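Local structure of designed helical repeat protein (Synthetic construct, 5CWQ) at residues R186-A191 against E219-V224. The protein has no known natural function, being a de novo designed helical repeat protein probably made to explore repeat architectures by computation. Residues are numbered along the deposited sequence; the frame is centred on the assembly and turned at random.
Sequences RVEEEA and EARRHV
E188 of helix 174-201 and R221 of helix 204-230 mark the nearest approach of the two backbones here, their CA atoms 9.2 Å apart. The two helices form the last hairpin of this designed helical repeat protein, and the pair sits on the surface of that hairpin, a single ion pair bridging the groove between them. Both side chains leave their helices toward one another. E188 sets out with CG opposite the backbone N (chi1 -180°) and then runs on extended, carrying the carboxylate across to R221. R221 starts out the same way but bends at chi3 (59°), which turns its guanidinium across the end of the glutamate; the two side chains meet at about a right angle. The flat groups stand almost perpendicular, 83° between planes. The carboxylate comes in over one face of the guanidinium: OE1 of E188 sits 3.3 Å above the R221 plane, offset toward the rim. No N-H is aimed at either oxygen, so charge alone draws the groups together. R185 lies close to R221, and a phosphate ion, probably from the crystallisation liquor, makes a long, weak ion pair with R221 NE. A glutamine in place of E188 would probably keep the reach but leave that face of the R221 guanidinium without its carboxylate charge. E188 also touches A217, and R221 touches Y181, so each side chain reaches the other helix. The salt bridge itself runs from OE2 of E188 to NH2 of R221, at 3.4 Å.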
ATOM      1  N   ARG A 186      -0.387  11.325 -11.869  1.00 34.52           N
ATOM      2  CA  ARG A 186      -0.111  10.420 -12.974  1.00 36.82           C
ATOM      3  C   ARG A 186      -0.854   9.099 -12.792  1.00 32.61           C
ATOM      4  O   ARG A 186      -1.538   8.633 -13.704  1.00 31.26           O
ATOM      5  CB  ARG A 186       1.394  10.172 -13.100  1.00 43.47           C
ATOM      6  CG  ARG A 186       1.815   9.626 -14.458  1.00 53.56           C
ATOM      7  CD  ARG A 186       3.325   9.447 -14.563  1.00 63.96           C
ATOM      8  NE  ARG A 186       4.056  10.670 -14.225  1.00 73.70           N
ATOM      9  CZ  ARG A 186       4.599  10.933 -13.038  1.00 79.36           C
ATOM     10  NH1 ARG A 186       4.512  10.062 -12.038  1.00 79.47           N
ATOM     11  NH2 ARG A 186       5.240  12.078 -12.847  1.00 82.91           N
ATOM     12  N   VAL A 187      -0.733   8.502 -11.612  1.00 31.80           N
ATOM     13  CA  VAL A 187      -1.349   7.204 -11.365  1.00 32.80           C
ATOM     14  C   VAL A 187      -2.872   7.336 -11.342  1.00 29.69           C
ATOM     15  O   VAL A 187      -3.582   6.415 -11.740  1.00 29.18           O
ATOM     16  CB  VAL A 187      -0.847   6.574 -10.044  1.00 36.52           C
ATOM     17  CG1 VAL A 187      -1.231   7.429  -8.858  1.00 37.24           C
ATOM     18  CG2 VAL A 187      -1.386   5.152  -9.882  1.00 37.99           C
ATOM     19  N   GLU A 188      -3.370   8.484 -10.893  1.00 28.38           N
ATOM     20  CA  GLU A 188      -4.807   8.731 -10.899  1.00 27.63           C
ATOM     21  C   GLU A 188      -5.349   8.692 -12.325  1.00 28.17           C
ATOM     22  O   GLU A 188      -6.367   8.056 -12.595  1.00 26.43           O
ATOM     23  CB  GLU A 188      -5.133  10.078 -10.253  1.00 30.42           C
ATOM     24  CG  GLU A 188      -6.619  10.397 -10.224  1.00 34.45           C
ATOM     25  CD  GLU A 188      -6.910  11.758  -9.625  1.00 39.62           C
ATOM     26  OE1 GLU A 188      -5.990  12.354  -9.027  1.00 40.25           O
ATOM     27  OE2 GLU A 188      -8.061  12.232  -9.758  1.00 42.87           O
ATOM     28  N   GLU A 189      -4.659   9.371 -13.235  1.00 32.06           N
ATOM     29  CA  GLU A 189      -5.083   9.429 -14.629  1.00 36.24           C
ATOM     30  C   GLU A 189      -5.005   8.045 -15.272  1.00 29.89           C
ATOM     31  O   GLU A 189      -5.903   7.649 -16.014  1.00 27.27           O
ATOM     32  CB  GLU A 189      -4.230  10.430 -15.412  1.00 47.81           C
ATOM     33  CG  GLU A 189      -4.698  10.654 -16.844  1.00 60.46           C
ATOM     34  CD  GLU A 189      -3.860  11.679 -17.587  1.00 73.29           C
ATOM     35  OE1 GLU A 189      -2.959  12.282 -16.966  1.00 77.75           O
ATOM     36  OE2 GLU A 189      -4.104  11.883 -18.796  1.00 78.42           O
ATOM     37  N   GLU A 190      -3.934   7.312 -14.978  1.00 28.38           N
ATOM     38  CA  GLU A 190      -3.775   5.957 -15.494  1.00 30.66           C
ATOM     39  C   GLU A 190      -4.905   5.055 -15.011  1.00 27.51           C
ATOM     40  O   GLU A 190      -5.479   4.294 -15.785  1.00 26.93           O
ATOM     41  CB  GLU A 190      -2.430   5.367 -15.069  1.00 36.75           C
ATOM     42  CG  GLU A 190      -1.225   6.018 -15.719  1.00 47.42           C
ATOM     43  CD  GLU A 190       0.084   5.451 -15.207  1.00 54.95           C
ATOM     44  OE1 GLU A 190       0.363   4.261 -15.475  1.00 58.52           O
ATOM     45  OE2 GLU A 190       0.830   6.191 -14.533  1.00 56.90           O
ATOM     46  N   ALA A 191      -5.217   5.149 -13.725  1.00 26.80           N
ATOM     47  CA  ALA A 191      -6.251   4.318 -13.123  1.00 26.68           C
ATOM     48  C   ALA A 191      -7.621   4.635 -13.715  1.00 28.57           C
ATOM     49  O   ALA A 191      -8.426   3.737 -13.955  1.00 29.09           O
ATOM     50  CB  ALA A 191      -6.267   4.508 -11.618  1.00 25.08           C
ATOM     51  N   GLU A 219      -6.577  10.428  -2.663  1.00 31.87           N
ATOM     52  CA  GLU A 219      -6.310  10.682  -1.250  1.00 31.99           C
ATOM     53  C   GLU A 219      -4.876  11.168  -1.064  1.00 29.01           C
ATOM     54  O   GLU A 219      -4.614  12.061  -0.261  1.00 29.04           O
ATOM     55  CB  GLU A 219      -6.550   9.432  -0.397  1.00 35.43           C
ATOM     56  CG  GLU A 219      -6.160   9.641   1.073  1.00 39.44           C
ATOM     57  CD  GLU A 219      -6.585   8.509   1.991  1.00 43.57           C
ATOM     58  OE1 GLU A 219      -7.607   7.850   1.713  1.00 46.00           O
ATOM     59  OE2 GLU A 219      -5.895   8.285   3.008  1.00 44.38           O
ATOM     60  N   ALA A 220      -3.951  10.570  -1.808  1.00 27.14           N
ATOM     61  CA  ALA A 220      -2.549  10.959  -1.743  1.00 26.56           C
ATOM     62  C   ALA A 220      -2.383  12.421  -2.137  1.00 28.08           C
ATOM     63  O   ALA A 220      -1.647  13.169  -1.495  1.00 27.17           O
ATOM     64  CB  ALA A 220      -1.710  10.067  -2.643  1.00 24.74           C
ATOM     65  N   ARG A 221      -3.078  12.823  -3.196  1.00 31.33           N
ATOM     66  CA  ARG A 221      -3.020  14.197  -3.671  1.00 35.82           C
ATOM     67  C   ARG A 221      -3.620  15.147  -2.641  1.00 34.06           C
ATOM     68  O   ARG A 221      -3.030  16.179  -2.325  1.00 34.86           O
ATOM     69  CB  ARG A 221      -3.749  14.335  -5.007  1.00 43.62           C
ATOM     70  CG  ARG A 221      -3.695  15.738  -5.586  1.00 52.69           C
ATOM     71  CD  ARG A 221      -4.256  15.796  -6.997  1.00 61.68           C
ATOM     72  NE  ARG A 221      -5.644  15.345  -7.060  1.00 71.13           N
ATOM     73  CZ  ARG A 221      -6.477  15.616  -8.059  1.00 78.92           C
ATOM     74  NH1 ARG A 221      -6.076  16.352  -9.088  1.00 81.94           N
ATOM     75  NH2 ARG A 221      -7.721  15.158  -8.026  1.00 81.46           N
ATOM     76  N   ARG A 222      -4.789  14.793  -2.116  1.00 32.35           N
ATOM     77  CA  ARG A 222      -5.438  15.609  -1.098  1.00 34.01           C
ATOM     78  C   ARG A 222      -4.551  15.765   0.134  1.00 32.94           C
ATOM     79  O   ARG A 222      -4.477  16.846   0.716  1.00 34.68           O
ATOM     80  CB  ARG A 222      -6.785  15.001  -0.694  1.00 38.03           C
ATOM     81  CG  ARG A 222      -7.897  15.233  -1.704  1.00 43.45           C
ATOM     82  CD  ARG A 222      -9.259  14.892  -1.117  1.00 50.01           C
ATOM     83  NE  ARG A 222      -9.332  13.509  -0.645  1.00 54.52           N
ATOM     84  CZ  ARG A 222      -9.678  12.469  -1.400  1.00 56.90           C
ATOM     85  NH1 ARG A 222      -9.987  12.632  -2.681  1.00 57.73           N
ATOM     86  NH2 ARG A 222      -9.714  11.253  -0.869  1.00 57.25           N
ATOM     87  N   HIS A 223      -3.876  14.686   0.519  1.00 30.68           N
ATOM     88  CA  HIS A 223      -3.030  14.697   1.708  1.00 30.87           C
ATOM     89  C   HIS A 223      -1.902  15.710   1.553  1.00 31.76           C
ATOM     90  O   HIS A 223      -1.657  16.516   2.446  1.00 28.85           O
ATOM     91  CB  HIS A 223      -2.457  13.306   1.972  1.00 31.09           C
ATOM     92  CG  HIS A 223      -1.814  13.162   3.317  1.00 32.80           C
ATOM     93  ND1 HIS A 223      -2.544  13.058   4.482  1.00 34.28           N
ATOM     94  CD2 HIS A 223      -0.511  13.104   3.683  1.00 33.46           C
ATOM     95  CE1 HIS A 223      -1.718  12.941   5.508  1.00 35.02           C
ATOM     96  NE2 HIS A 223      -0.480  12.968   5.051  1.00 34.52           N
ATOM     97  N   VAL A 224      -1.225  15.661   0.411  1.00 36.53           N
ATOM     98  CA  VAL A 224      -0.146  16.595   0.114  1.00 41.93           C
ATOM     99  C   VAL A 224      -0.645  18.035   0.056  1.00 42.86           C
ATOM    100  O   VAL A 224      -0.024  18.938   0.619  1.00 45.09           O
ATOM    101  CB  VAL A 224       0.531  16.253  -1.227  1.00 45.25           C
ATOM    102  CG1 VAL A 224       1.533  17.329  -1.618  1.00 47.34           C
ATOM    103  CG2 VAL A 224       1.216  14.907  -1.138  1.00 45.75           C
TER